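Local coordinates for protein mRNA export factor GLE1 (Saccharomyces cerevisiae, PDB 6B4E) that serves in the nuclear pore complex as an mRNA export factor, this piece being its C-terminal helical part, which interacts with NUP42, DBP5 and GFD1, at residues 233-245 against 280-292. Numbering follows the deposited sequence.
Sequences SWWDAAAVQFLQA and LEAWQNNNMESFP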
loop_
_atom_site.group_PDB
_atom_site.type_symbol
_atom_site.label_atom_id
_atom_site.label_comp_id
_atom_site.label_asym_id
_atom_site.label_seq_id
_atom_site.Cartn_x
_atom_site.Cartn_y
_atom_site.Cartn_z
ATOM N N SER A 233 -4.234 -10.064 0.886
ATOM C CA SER A 233 -3.131 -9.534 1.671
ATOM C C SER A 233 -3.594 -8.372 2.536
ATOM O O SER A 233 -3.187 -8.249 3.704
ATOM C CB SER A 233 -2.009 -9.069 0.743
ATOM O OG SER A 233 -1.506 -10.176 0.029
ATOM N N TRP A 234 -4.393 -7.469 1.950
ATOM C CA TRP A 234 -4.975 -6.362 2.699
ATOM C C TRP A 234 -5.783 -6.874 3.884
ATOM O O TRP A 234 -5.642 -6.381 5.011
ATOM C CB TRP A 234 -5.863 -5.517 1.782
ATOM C CG TRP A 234 -6.600 -4.474 2.559
ATOM C CD1 TRP A 234 -6.176 -3.209 2.842
ATOM C CD2 TRP A 234 -7.869 -4.626 3.206
ATOM N NE1 TRP A 234 -7.100 -2.567 3.621
ATOM C CE2 TRP A 234 -8.146 -3.410 3.862
ATOM C CE3 TRP A 234 -8.793 -5.669 3.295
ATOM C CZ2 TRP A 234 -9.313 -3.205 4.581
ATOM C CZ3 TRP A 234 -9.958 -5.462 4.020
ATOM C CH2 TRP A 234 -10.189 -4.256 4.657
ATOM N N TRP A 235 -6.643 -7.864 3.640
ATOM C CA TRP A 235 -7.530 -8.402 4.671
ATOM C C TRP A 235 -6.750 -8.933 5.867
ATOM O O TRP A 235 -7.047 -8.586 7.016
ATOM C CB TRP A 235 -8.379 -9.505 4.050
ATOM C CG TRP A 235 -9.527 -10.076 4.854
ATOM C CD1 TRP A 235 -9.466 -10.749 6.041
ATOM C CD2 TRP A 235 -10.896 -10.072 4.464
ATOM N NE1 TRP A 235 -10.731 -11.165 6.417
ATOM C CE2 TRP A 235 -11.626 -10.748 5.461
ATOM C CE3 TRP A 235 -11.581 -9.544 3.365
ATOM C CZ2 TRP A 235 -13.004 -10.936 5.377
ATOM C CZ3 TRP A 235 -12.952 -9.718 3.293
ATOM C CH2 TRP A 235 -13.650 -10.407 4.291
ATOM N N ASP A 236 -5.746 -9.773 5.610
ATOM C CA ASP A 236 -4.933 -10.332 6.684
ATOM C C ASP A 236 -4.243 -9.243 7.491
ATOM O O ASP A 236 -3.979 -9.432 8.685
ATOM C CB ASP A 236 -3.880 -11.297 6.117
ATOM C CG ASP A 236 -4.448 -12.658 5.747
ATOM O OD1 ASP A 236 -3.942 -13.246 4.774
ATOM O OD2 ASP A 236 -5.353 -13.155 6.436
ATOM N N ALA A 237 -3.914 -8.114 6.854
ATOM C CA ALA A 237 -3.226 -7.009 7.503
ATOM C C ALA A 237 -4.141 -6.021 8.226
ATOM O O ALA A 237 -3.681 -5.361 9.167
ATOM C CB ALA A 237 -2.420 -6.207 6.471
ATOM N N ALA A 238 -5.412 -5.865 7.800
ATOM C CA ALA A 238 -6.181 -4.707 8.248
ATOM C C ALA A 238 -7.678 -4.931 8.402
ATOM O O ALA A 238 -8.357 -4.005 8.849
ATOM C CB ALA A 238 -5.946 -3.540 7.276
ATOM N N ALA A 239 -8.231 -6.109 8.090
ATOM C CA ALA A 239 -9.694 -6.239 8.128
ATOM C C ALA A 239 -10.256 -5.987 9.527
ATOM O O ALA A 239 -11.302 -5.336 9.677
ATOM C CB ALA A 239 -10.127 -7.610 7.616
ATOM N N VAL A 240 -9.592 -6.495 10.563
ATOM C CA VAL A 240 -10.068 -6.278 11.931
ATOM C C VAL A 240 -10.227 -4.787 12.215
ATOM O O VAL A 240 -11.236 -4.336 12.775
ATOM C CB VAL A 240 -9.100 -6.937 12.930
ATOM C CG1 VAL A 240 -9.315 -6.388 14.341
ATOM C CG2 VAL A 240 -9.281 -8.446 12.867
ATOM N N GLN A 241 -9.216 -4.005 11.853
ATOM C CA GLN A 241 -9.224 -2.585 12.160
ATOM C C GLN A 241 -10.152 -1.805 11.237
ATOM O O GLN A 241 -10.679 -0.758 11.631
ATOM C CB GLN A 241 -7.805 -2.032 12.073
ATOM C CG GLN A 241 -6.873 -2.570 13.125
ATOM C CD GLN A 241 -6.368 -3.972 12.818
ATOM O OE1 GLN A 241 -6.317 -4.406 11.659
ATOM N NE2 GLN A 241 -5.964 -4.683 13.864
ATOM N N PHE A 242 -10.342 -2.286 10.009
ATOM C CA PHE A 242 -11.293 -1.667 9.086
ATOM C C PHE A 242 -12.707 -1.755 9.638
ATOM O O PHE A 242 -13.463 -0.782 9.602
ATOM C CB PHE A 242 -11.188 -2.375 7.733
ATOM C CG PHE A 242 -11.915 -1.695 6.591
ATOM C CD1 PHE A 242 -11.485 -0.473 6.095
ATOM C CD2 PHE A 242 -12.976 -2.328 5.967
ATOM C CE1 PHE A 242 -12.130 0.120 5.032
ATOM C CE2 PHE A 242 -13.631 -1.730 4.905
ATOM C CZ PHE A 242 -13.198 -0.509 4.434
ATOM N N LEU A 243 -13.064 -2.917 10.182
ATOM C CA LEU A 243 -14.353 -3.071 10.849
ATOM C C LEU A 243 -14.480 -2.162 12.065
ATOM O O LEU A 243 -15.569 -1.635 12.340
ATOM C CB LEU A 243 -14.555 -4.535 11.259
ATOM C CG LEU A 243 -14.828 -5.477 10.099
ATOM C CD1 LEU A 243 -14.632 -6.911 10.546
ATOM C CD2 LEU A 243 -16.230 -5.294 9.602
ATOM N N GLN A 244 -13.400 -2.004 12.835
ATOM C CA GLN A 244 -13.423 -1.073 13.961
ATOM C C GLN A 244 -13.728 0.335 13.495
ATOM O O GLN A 244 -14.477 1.077 14.152
ATOM C CB GLN A 244 -12.086 -1.107 14.701
ATOM C CG GLN A 244 -11.859 -2.432 15.399
ATOM C CD GLN A 244 -10.448 -2.612 15.949
ATOM O OE1 GLN A 244 -9.538 -1.823 15.694
ATOM N NE2 GLN A 244 -10.257 -3.696 16.671
ATOM N N ALA A 245 -13.158 0.717 12.357
ATOM C CA ALA A 245 -13.261 2.095 11.896
ATOM C C ALA A 245 -14.643 2.388 11.332
ATOM O O ALA A 245 -15.214 3.449 11.608
ATOM C CB ALA A 245 -12.194 2.371 10.838
ATOM N N LEU A 280 -13.538 -14.474 3.909
ATOM C CA LEU A 280 -14.921 -14.094 4.183
ATOM C C LEU A 280 -15.582 -15.132 5.082
ATOM O O LEU A 280 -16.259 -14.787 6.057
ATOM C CB LEU A 280 -15.705 -13.958 2.875
ATOM C CG LEU A 280 -17.238 -13.808 3.012
ATOM C CD1 LEU A 280 -17.613 -12.368 3.152
ATOM C CD2 LEU A 280 -17.998 -14.446 1.855
ATOM N N GLU A 281 -15.391 -16.411 4.765
ATOM C CA GLU A 281 -16.025 -17.474 5.534
ATOM C C GLU A 281 -15.537 -17.503 6.976
ATOM O O GLU A 281 -16.318 -17.789 7.895
ATOM C CB GLU A 281 -15.775 -18.829 4.872
ATOM C CG GLU A 281 -16.469 -18.989 3.544
ATOM C CD GLU A 281 -16.032 -20.239 2.773
ATOM O OE1 GLU A 281 -15.174 -21.022 3.273
ATOM O OE2 GLU A 281 -16.574 -20.437 1.668
ATOM N N ALA A 282 -14.252 -17.251 7.196
ATOM C CA ALA A 282 -13.738 -17.227 8.560
ATOM C C ALA A 282 -14.384 -16.106 9.362
ATOM O O ALA A 282 -14.695 -16.276 10.544
ATOM C CB ALA A 282 -12.215 -17.066 8.526
ATOM N N TRP A 283 -14.566 -14.944 8.732
ATOM C CA TRP A 283 -15.224 -13.818 9.387
ATOM C C TRP A 283 -16.674 -14.144 9.678
ATOM O O TRP A 283 -17.184 -13.862 10.773
ATOM C CB TRP A 283 -15.109 -12.595 8.490
ATOM C CG TRP A 283 -15.892 -11.390 8.907
ATOM C CD1 TRP A 283 -15.925 -10.802 10.143
ATOM C CD2 TRP A 283 -16.724 -10.606 8.066
ATOM N NE1 TRP A 283 -16.741 -9.689 10.118
ATOM C CE2 TRP A 283 -17.248 -9.554 8.850
ATOM C CE3 TRP A 283 -17.086 -10.686 6.716
ATOM C CZ2 TRP A 283 -18.115 -8.605 8.332
ATOM C CZ3 TRP A 283 -17.945 -9.745 6.208
ATOM C CH2 TRP A 283 -18.455 -8.715 7.012
ATOM N N GLN A 284 -17.358 -14.739 8.697
ATOM C CA GLN A 284 -18.745 -15.145 8.900
ATOM C C GLN A 284 -18.878 -16.149 10.025
ATOM O O GLN A 284 -19.957 -16.273 10.616
ATOM C CB GLN A 284 -19.300 -15.716 7.597
ATOM C CG GLN A 284 -19.516 -14.651 6.557
ATOM C CD GLN A 284 -19.901 -15.243 5.208
ATOM O OE1 GLN A 284 -19.508 -16.370 4.864
ATOM N NE2 GLN A 284 -20.686 -14.501 4.450
ATOM N N ASN A 285 -17.827 -16.918 10.302
ATOM C CA ASN A 285 -17.815 -17.877 11.396
ATOM C C ASN A 285 -17.161 -17.315 12.650
ATOM O O ASN A 285 -16.740 -18.081 13.512
ATOM C CB ASN A 285 -17.110 -19.167 10.954
ATOM C CG ASN A 285 -17.453 -20.357 11.824
ATOM O OD1 ASN A 285 -18.487 -20.383 12.481
ATOM N ND2 ASN A 285 -16.552 -21.356 11.860
ATOM N N ASN A 286 -17.078 -15.994 12.784
ATOM C CA ASN A 286 -16.532 -15.385 14.000
ATOM C C ASN A 286 -15.153 -15.938 14.323
ATOM O O ASN A 286 -14.828 -16.290 15.465
ATOM C CB ASN A 286 -17.497 -15.556 15.162
ATOM C CG ASN A 286 -18.384 -14.378 15.300
ATOM O OD1 ASN A 286 -17.973 -13.334 15.843
ATOM N ND2 ASN A 286 -19.596 -14.488 14.767
ATOM N N ASN A 287 -14.328 -15.995 13.276
ATOM C CA ASN A 287 -12.980 -16.511 13.370
ATOM C C ASN A 287 -11.992 -15.665 12.556
ATOM O O ASN A 287 -10.991 -16.190 12.057
ATOM C CB ASN A 287 -12.958 -17.982 12.915
ATOM C CG ASN A 287 -11.772 -18.734 13.448
ATOM O OD1 ASN A 287 -11.289 -18.451 14.545
ATOM N ND2 ASN A 287 -11.305 -19.713 12.683
ATOM N N MET A 288 -12.231 -14.348 12.445
ATOM C CA MET A 288 -11.316 -13.476 11.712
ATOM C C MET A 288 -9.993 -13.360 12.454
ATOM O O MET A 288 -9.967 -13.072 13.660
ATOM C CB MET A 288 -11.918 -12.087 11.521
ATOM C CG MET A 288 -10.984 -11.111 10.834
ATOM S SD MET A 288 -11.721 -9.478 10.576
ATOM C CE MET A 288 -12.637 -9.731 9.052
ATOM N N GLU A 289 -8.899 -13.565 11.723
ATOM C CA GLU A 289 -7.550 -13.476 12.262
ATOM C C GLU A 289 -6.932 -12.106 12.012
ATOM O O GLU A 289 -7.309 -11.370 11.095
ATOM C CB GLU A 289 -6.651 -14.535 11.632
ATOM C CG GLU A 289 -7.001 -15.946 12.046
ATOM C CD GLU A 289 -6.071 -16.982 11.429
ATOM O OE1 GLU A 289 -6.564 -18.057 11.040
ATOM O OE2 GLU A 289 -4.857 -16.720 11.328
ATOM N N SER A 290 -5.964 -11.783 12.862
ATOM C CA SER A 290 -5.103 -10.624 12.688
ATOM C C SER A 290 -3.697 -11.053 13.070
ATOM O O SER A 290 -3.500 -12.059 13.755
ATOM C CB SER A 290 -5.571 -9.436 13.524
ATOM O OG SER A 290 -5.780 -9.816 14.878
ATOM N N PHE A 291 -2.705 -10.289 12.615
ATOM C CA PHE A 291 -1.340 -10.618 12.971
ATOM C C PHE A 291 -1.161 -10.529 14.482
ATOM O O PHE A 291 -1.716 -9.624 15.122
ATOM C CB PHE A 291 -0.348 -9.675 12.275
ATOM C CG PHE A 291 -0.339 -9.802 10.768
ATOM C CD1 PHE A 291 -0.593 -11.023 10.162
ATOM C CD2 PHE A 291 -0.047 -8.703 9.959
ATOM C CE1 PHE A 291 -0.576 -11.150 8.777
ATOM C CE2 PHE A 291 -0.033 -8.825 8.582
ATOM C CZ PHE A 291 -0.293 -10.056 7.994
ATOM N N PRO A 292 -0.398 -11.438 15.083
ATOM C CA PRO A 292 -0.188 -11.375 16.535
ATOM C C PRO A 292 0.402 -10.039 16.966
ATOM O O PRO A 292 1.231 -9.448 16.273
ATOM C CB PRO A 292 0.784 -12.531 16.804
ATOM C CG PRO A 292 0.616 -13.455 15.657
ATOM C CD PRO A 292 0.314 -12.579 14.477
HETATM O O HOH W 1 -7.416 -8.781 9.923
HETATM O O HOH W 2 -3.206 -8.032 11.032
HETATM O O HOH W 3 -7.280 -12.535 8.257
#
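Phe-291 lays one ring face on the backbone of helix 225-264. Asp-236 O stands 3.7 Å above the ring plane, over its centre. The ring also touches Ala-237 obliquely. The Trp-235 ring has Ala-239 CB of its own helix over one face, offset toward the rim. Trp-283 CB comes to its edge, near the ring plane, and Met-288 CE approaches obliquely, 3.6 Å from Trp-235 NE1. Leu-280 CD1 of the same helix lies at the Trp-283 ring edge, in plane, and the Leu-243 CD1 methyl packs obliquely against this indole, 3.5 Å from Trp-283 NE1. With Met-288 CG anti to the backbone N (chi1 177°) and a bend at chi3 (-84°), Met-288 CE meets Ala-239 CB and, tip to tip, Leu-243 CD1. Met-288 SD sits beside the Trp-235 indole in an oblique Met-aromatic contact and lies 3.5 Å from Val-240 CG2.

No direct hydrogen bond joins the segments; waters do. One accepts from Val-240 N, whose bond to the preceding helical turn is missing at a kink, and lies within bonding distance of Trp-235 O and Glu-289 O. A second accepts from Phe-291 N, 2.8 Å away, and lies near Asp-236 O. A third donates to Asp-236 OD2 and Glu-289 O; Asp-236 OD1 forms a salt bridge with Arg-275. With an alanine here instead of Phe-291, the cover over Asp-236 O and the contact with Ala-237 would probably be lost, leaving water as the main link at this point of the tail.

Helix 271-284 ends in a Schellman motif, with Asn-286 as C-prime residue. Residues 288-291 then run back across the kinked helix 225-264, a C-terminal tail packed beside the end of helix 271-284 in this all-helical GLE1 domain.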